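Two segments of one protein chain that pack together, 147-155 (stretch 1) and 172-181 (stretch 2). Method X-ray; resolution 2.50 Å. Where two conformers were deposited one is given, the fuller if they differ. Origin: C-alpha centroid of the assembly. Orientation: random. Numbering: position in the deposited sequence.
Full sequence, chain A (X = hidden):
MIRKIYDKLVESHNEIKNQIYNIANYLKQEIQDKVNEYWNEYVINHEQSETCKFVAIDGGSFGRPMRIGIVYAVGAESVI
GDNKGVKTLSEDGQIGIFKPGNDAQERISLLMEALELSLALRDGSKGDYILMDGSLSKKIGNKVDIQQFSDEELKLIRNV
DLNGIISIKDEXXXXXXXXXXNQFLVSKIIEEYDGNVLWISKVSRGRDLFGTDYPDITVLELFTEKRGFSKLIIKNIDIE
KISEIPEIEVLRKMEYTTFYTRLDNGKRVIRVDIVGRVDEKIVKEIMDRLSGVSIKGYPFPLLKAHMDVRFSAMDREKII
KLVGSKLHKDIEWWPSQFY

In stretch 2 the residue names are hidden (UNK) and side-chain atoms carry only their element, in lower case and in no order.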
# COMPACT_ATOMS: atom_id res chain seq x y z
N GLN A 147 4.03 -22.82 15.11
CA GLN A 147 5.10 -23.43 15.92
C GLN A 147 5.91 -22.41 16.73
O GLN A 147 6.65 -22.76 17.65
CB GLN A 147 6.04 -24.23 15.01
CG GLN A 147 5.37 -25.25 14.10
CD GLN A 147 6.36 -26.21 13.44
OE1 GLN A 147 7.44 -26.50 13.98
NE2 GLN A 147 6.00 -26.70 12.24
N GLN A 148 5.78 -21.14 16.36
CA GLN A 148 6.39 -20.06 17.13
C GLN A 148 5.51 -19.74 18.35
O GLN A 148 5.90 -18.96 19.23
CB GLN A 148 6.59 -18.84 16.23
CG GLN A 148 7.53 -19.12 15.04
CD GLN A 148 7.76 -17.91 14.12
OE1 GLN A 148 6.83 -17.40 13.45
NE2 GLN A 148 9.02 -17.44 14.09
N PHE A 149 4.32 -20.37 18.39
CA PHE A 149 3.31 -20.12 19.42
C PHE A 149 3.33 -21.08 20.60
O PHE A 149 3.32 -22.30 20.43
CB PHE A 149 1.92 -20.19 18.80
CG PHE A 149 1.72 -19.21 17.71
CD1 PHE A 149 1.97 -17.87 17.92
CD2 PHE A 149 1.27 -19.63 16.47
CE1 PHE A 149 1.78 -16.95 16.91
CE2 PHE A 149 1.06 -18.72 15.45
CZ PHE A 149 1.32 -17.38 15.66
N SER A 150 3.30 -20.49 21.80
CA SER A 150 3.23 -21.23 23.05
C SER A 150 1.78 -21.63 23.34
O SER A 150 0.87 -21.26 22.60
CB SER A 150 3.74 -20.36 24.20
OG SER A 150 2.93 -19.20 24.37
N ASP A 151 1.59 -22.38 24.42
CA ASP A 151 0.24 -22.72 24.88
C ASP A 151 -0.61 -21.48 25.21
O ASP A 151 -1.80 -21.44 24.92
CB ASP A 151 0.31 -23.65 26.10
CG ASP A 151 0.64 -25.09 25.73
OD1 ASP A 151 -0.04 -25.65 24.84
OD2 ASP A 151 1.58 -25.66 26.33
N GLU A 152 0.02 -20.47 25.81
CA GLU A 152 -0.70 -19.29 26.30
C GLU A 152 -1.28 -18.47 25.15
O GLU A 152 -2.38 -17.92 25.24
CB GLU A 152 0.23 -18.42 27.14
CG GLU A 152 0.85 -19.15 28.36
CD GLU A 152 2.13 -18.49 28.87
OE1 GLU A 152 2.12 -17.27 29.15
OE2 GLU A 152 3.14 -19.21 28.98
N GLU A 153 -0.52 -18.39 24.06
CA GLU A 153 -0.88 -17.58 22.92
C GLU A 153 -2.03 -18.23 22.15
O GLU A 153 -2.94 -17.53 21.68
CB GLU A 153 0.34 -17.35 22.02
CG GLU A 153 1.45 -16.55 22.72
CD GLU A 153 2.79 -16.62 22.02
OE1 GLU A 153 3.13 -17.68 21.45
OE2 GLU A 153 3.53 -15.60 22.05
N LEU A 154 -2.02 -19.55 22.05
CA LEU A 154 -3.12 -20.30 21.44
C LEU A 154 -4.44 -20.14 22.21
O LEU A 154 -5.51 -20.24 21.63
CB LEU A 154 -2.78 -21.79 21.31
CG LEU A 154 -1.62 -22.19 20.39
CD1 LEU A 154 -1.27 -23.65 20.61
CD2 LEU A 154 -1.94 -21.93 18.92
N LYS A 155 -4.35 -19.90 23.51
CA LYS A 155 -5.56 -19.69 24.33
C LYS A 155 -6.26 -18.37 24.02
O LYS A 155 -7.50 -18.32 23.97
CB LYS A 155 -5.22 -19.76 25.83
CG LYS A 155 -5.04 -21.17 26.36
CD LYS A 155 -4.63 -21.15 27.82
CE LYS A 155 -4.08 -22.49 28.28
NZ LYS A 155 -3.93 -22.55 29.75
N UNK A 172 6.11 -9.92 14.56
CA UNK A 172 5.78 -11.02 13.64
C UNK A 172 4.71 -11.90 14.27
O UNK A 172 3.77 -12.33 13.60
n UNK A 172 10.74 -11.05 13.43
c UNK A 172 7.84 -11.35 12.12
c UNK A 172 10.46 -12.33 13.62
n UNK A 172 11.03 -12.98 14.62
c UNK A 172 7.02 -11.87 13.30
c UNK A 172 8.90 -12.37 11.68
n UNK A 172 9.61 -12.97 12.82
N UNK A 173 4.87 -12.13 15.58
CA UNK A 173 3.89 -12.86 16.36
C UNK A 173 2.54 -12.17 16.42
O UNK A 173 1.53 -12.86 16.42
c UNK A 173 5.77 -14.66 19.25
c UNK A 173 6.72 -15.83 19.25
c UNK A 173 5.35 -14.33 17.83
n UNK A 173 7.13 -16.22 20.62
c UNK A 173 4.41 -13.15 17.77
N UNK A 174 2.48 -10.84 16.48
CA UNK A 174 1.18 -10.17 16.49
C UNK A 174 0.42 -10.33 15.13
O UNK A 174 -0.73 -10.77 15.09
se UNK A 174 -0.38 -6.26 17.34
c UNK A 174 1.26 -8.69 16.88
c UNK A 174 -0.16 -8.12 16.98
c UNK A 174 -2.23 -6.12 17.77
N UNK A 175 1.08 -9.99 14.03
CA UNK A 175 0.50 -10.21 12.73
C UNK A 175 0.02 -11.65 12.66
O UNK A 175 -1.11 -11.89 12.25
c UNK A 175 2.23 -10.49 9.26
c UNK A 175 1.49 -9.92 11.61
c UNK A 175 1.09 -10.54 10.25
n UNK A 175 5.22 -12.47 10.12
n UNK A 175 3.45 -11.02 9.87
c UNK A 175 4.13 -12.09 9.45
n UNK A 175 3.76 -12.76 8.36
N UNK A 176 0.86 -12.59 13.06
CA UNK A 176 0.55 -14.02 12.92
C UNK A 176 -0.57 -14.47 13.86
O UNK A 176 -1.45 -15.23 13.44
c UNK A 176 1.80 -14.89 13.08
o UNK A 176 2.34 -14.19 10.84
o UNK A 176 3.61 -15.73 11.76
c UNK A 176 2.65 -14.93 11.81
N UNK A 177 -0.57 -14.00 15.10
CA UNK A 177 -1.71 -14.24 15.97
C UNK A 177 -3.01 -13.69 15.43
O UNK A 177 -4.04 -14.32 15.56
c UNK A 177 -0.75 -14.49 18.35
c UNK A 177 -1.33 -15.92 18.47
c UNK A 177 -1.49 -13.64 17.35
c UNK A 177 -0.80 -13.75 19.70
N UNK A 178 -2.97 -12.49 14.84
CA UNK A 178 -4.19 -11.91 14.26
C UNK A 178 -4.69 -12.71 13.06
O UNK A 178 -5.88 -12.88 12.90
c UNK A 178 -3.99 -10.44 13.89
c UNK A 178 -4.01 -9.47 15.08
c UNK A 178 -3.34 -8.09 14.77
c UNK A 178 -5.42 -9.29 15.56
N UNK A 179 -3.78 -13.21 12.24
CA UNK A 179 -4.15 -14.07 11.13
C UNK A 179 -4.89 -15.30 11.64
O UNK A 179 -5.97 -15.63 11.14
c UNK A 179 -2.31 -13.38 9.53
se UNK A 179 -0.72 -13.92 8.58
c UNK A 179 -1.56 -15.15 7.30
c UNK A 179 -2.90 -14.49 10.36
N UNK A 180 -4.32 -15.96 12.64
CA UNK A 180 -4.97 -17.12 13.26
C UNK A 180 -6.37 -16.78 13.76
O UNK A 180 -7.34 -17.49 13.44
c UNK A 180 -3.35 -18.95 14.17
c UNK A 180 -4.14 -17.66 14.42
c UNK A 180 -4.22 -20.06 13.58
c UNK A 180 -2.73 -19.44 15.48
N UNK A 181 -6.49 -15.70 14.52
CA UNK A 181 -7.79 -15.25 15.03
C UNK A 181 -8.85 -15.16 13.93
O UNK A 181 -9.97 -15.67 14.07
c UNK A 181 -8.94 -13.42 16.42
c UNK A 181 -8.75 -12.11 17.16
c UNK A 181 -9.47 -14.51 17.36
c UNK A 181 -7.66 -13.88 15.72

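Position 172 carries three carbons, a nitrogen, then a carbon bearing two more nitrogens, a guanidinium whose first nitrogen comes nearest the side chain of Gln 148: Arg 172. Its CA-to-CB bond points sideways, but Arg 172 NE comes within 4.7 Å of Gln 148 NE2, so the other segment covers a little of it without close packing.

Position 173 has four carbons in a row ending in nitrogen, the far carbons lying against Gln 148 and Glu 153; an unbranched amine can only be Lys 173. Its chain is extended, m at chi1 and t from there on, and this carries a sideways start across to the other segment. There CE lies 3.2 Å from Gln 148 O and CD 3.7 Å from Glu 153 OE2, while NZ reaches Glu 153 OE2 at 3.9 Å in a long salt bridge. The aliphatic part of the chain thus does the close packing, and the charge pairs with Glu 153 only at long range.

At 174 two carbons, a selenium and a final carbon run without a branch and touch nothing on stretch 1, the signature of selenomethionine, Met 174. Its CA-to-CB bond points away from stretch 1.

Position 175 repeats the guanidinium pattern of three carbons, nitrogen and a carbon with two nitrogens, and does not touch stretch 1; it is Arg 175.

Position 176 is short: two carbons, the second carrying two oxygens, with the first against the ring of Phe 149. This is Asp 176, whose CA-to-CB bond points toward stretch 1. Its CB packs 3.6 Å from Phe 149 CZ, at the edge of the ring, and its OD1 lies 3.2 Å from Arg 175 NH1, a salt bridge of charges alone because the oxygen sits well out of the guanidinium plane.

At 177 four carbons fork at the second, one tip resting on Phe 149 and Glu 153. The branch follows one carbon after CB, which makes it leucine rather than isoleucine, hence Leu 177. Its CD2 meets Phe 149 CE1 at 3.6 Å and also lies 3.9 Å from Glu 153 O.

Position 178 has the same forked four carbons, out of reach of stretch 1: Leu 178.

At 179 the unbranched carbon, carbon, selenium, carbon chain returns, again without contact: selenomethionine, Met 179.

Position 180 is another four-carbon fork, one tip near Phe 149 and Leu 154: Leu 180, its CA-to-CB bond toward stretch 1. Its CD1 lies 3.9 Å from Phe 149 CE2 and 4.3 Å from Leu 154 CD2.

The last position, 181, is forked likewise and leaves stretch 1 untouched: Leu 181.

The rule is a helical stripe: 173, 176, 177 and 180 make the close contacts. Phe 149 is the hub, its ring reaching the helix although its CA-to-CB bond points sideways. Polar anchoring is modest, with no clear hydrogen bond across the interface. Within stretch 1, N-cap Ser 150 N donates to Glu 153 OE1 at 2.8 Å, helping to hold the acid. The helices cross at -46°.

Stretch 2 (172-181) RKMRDLLMLL
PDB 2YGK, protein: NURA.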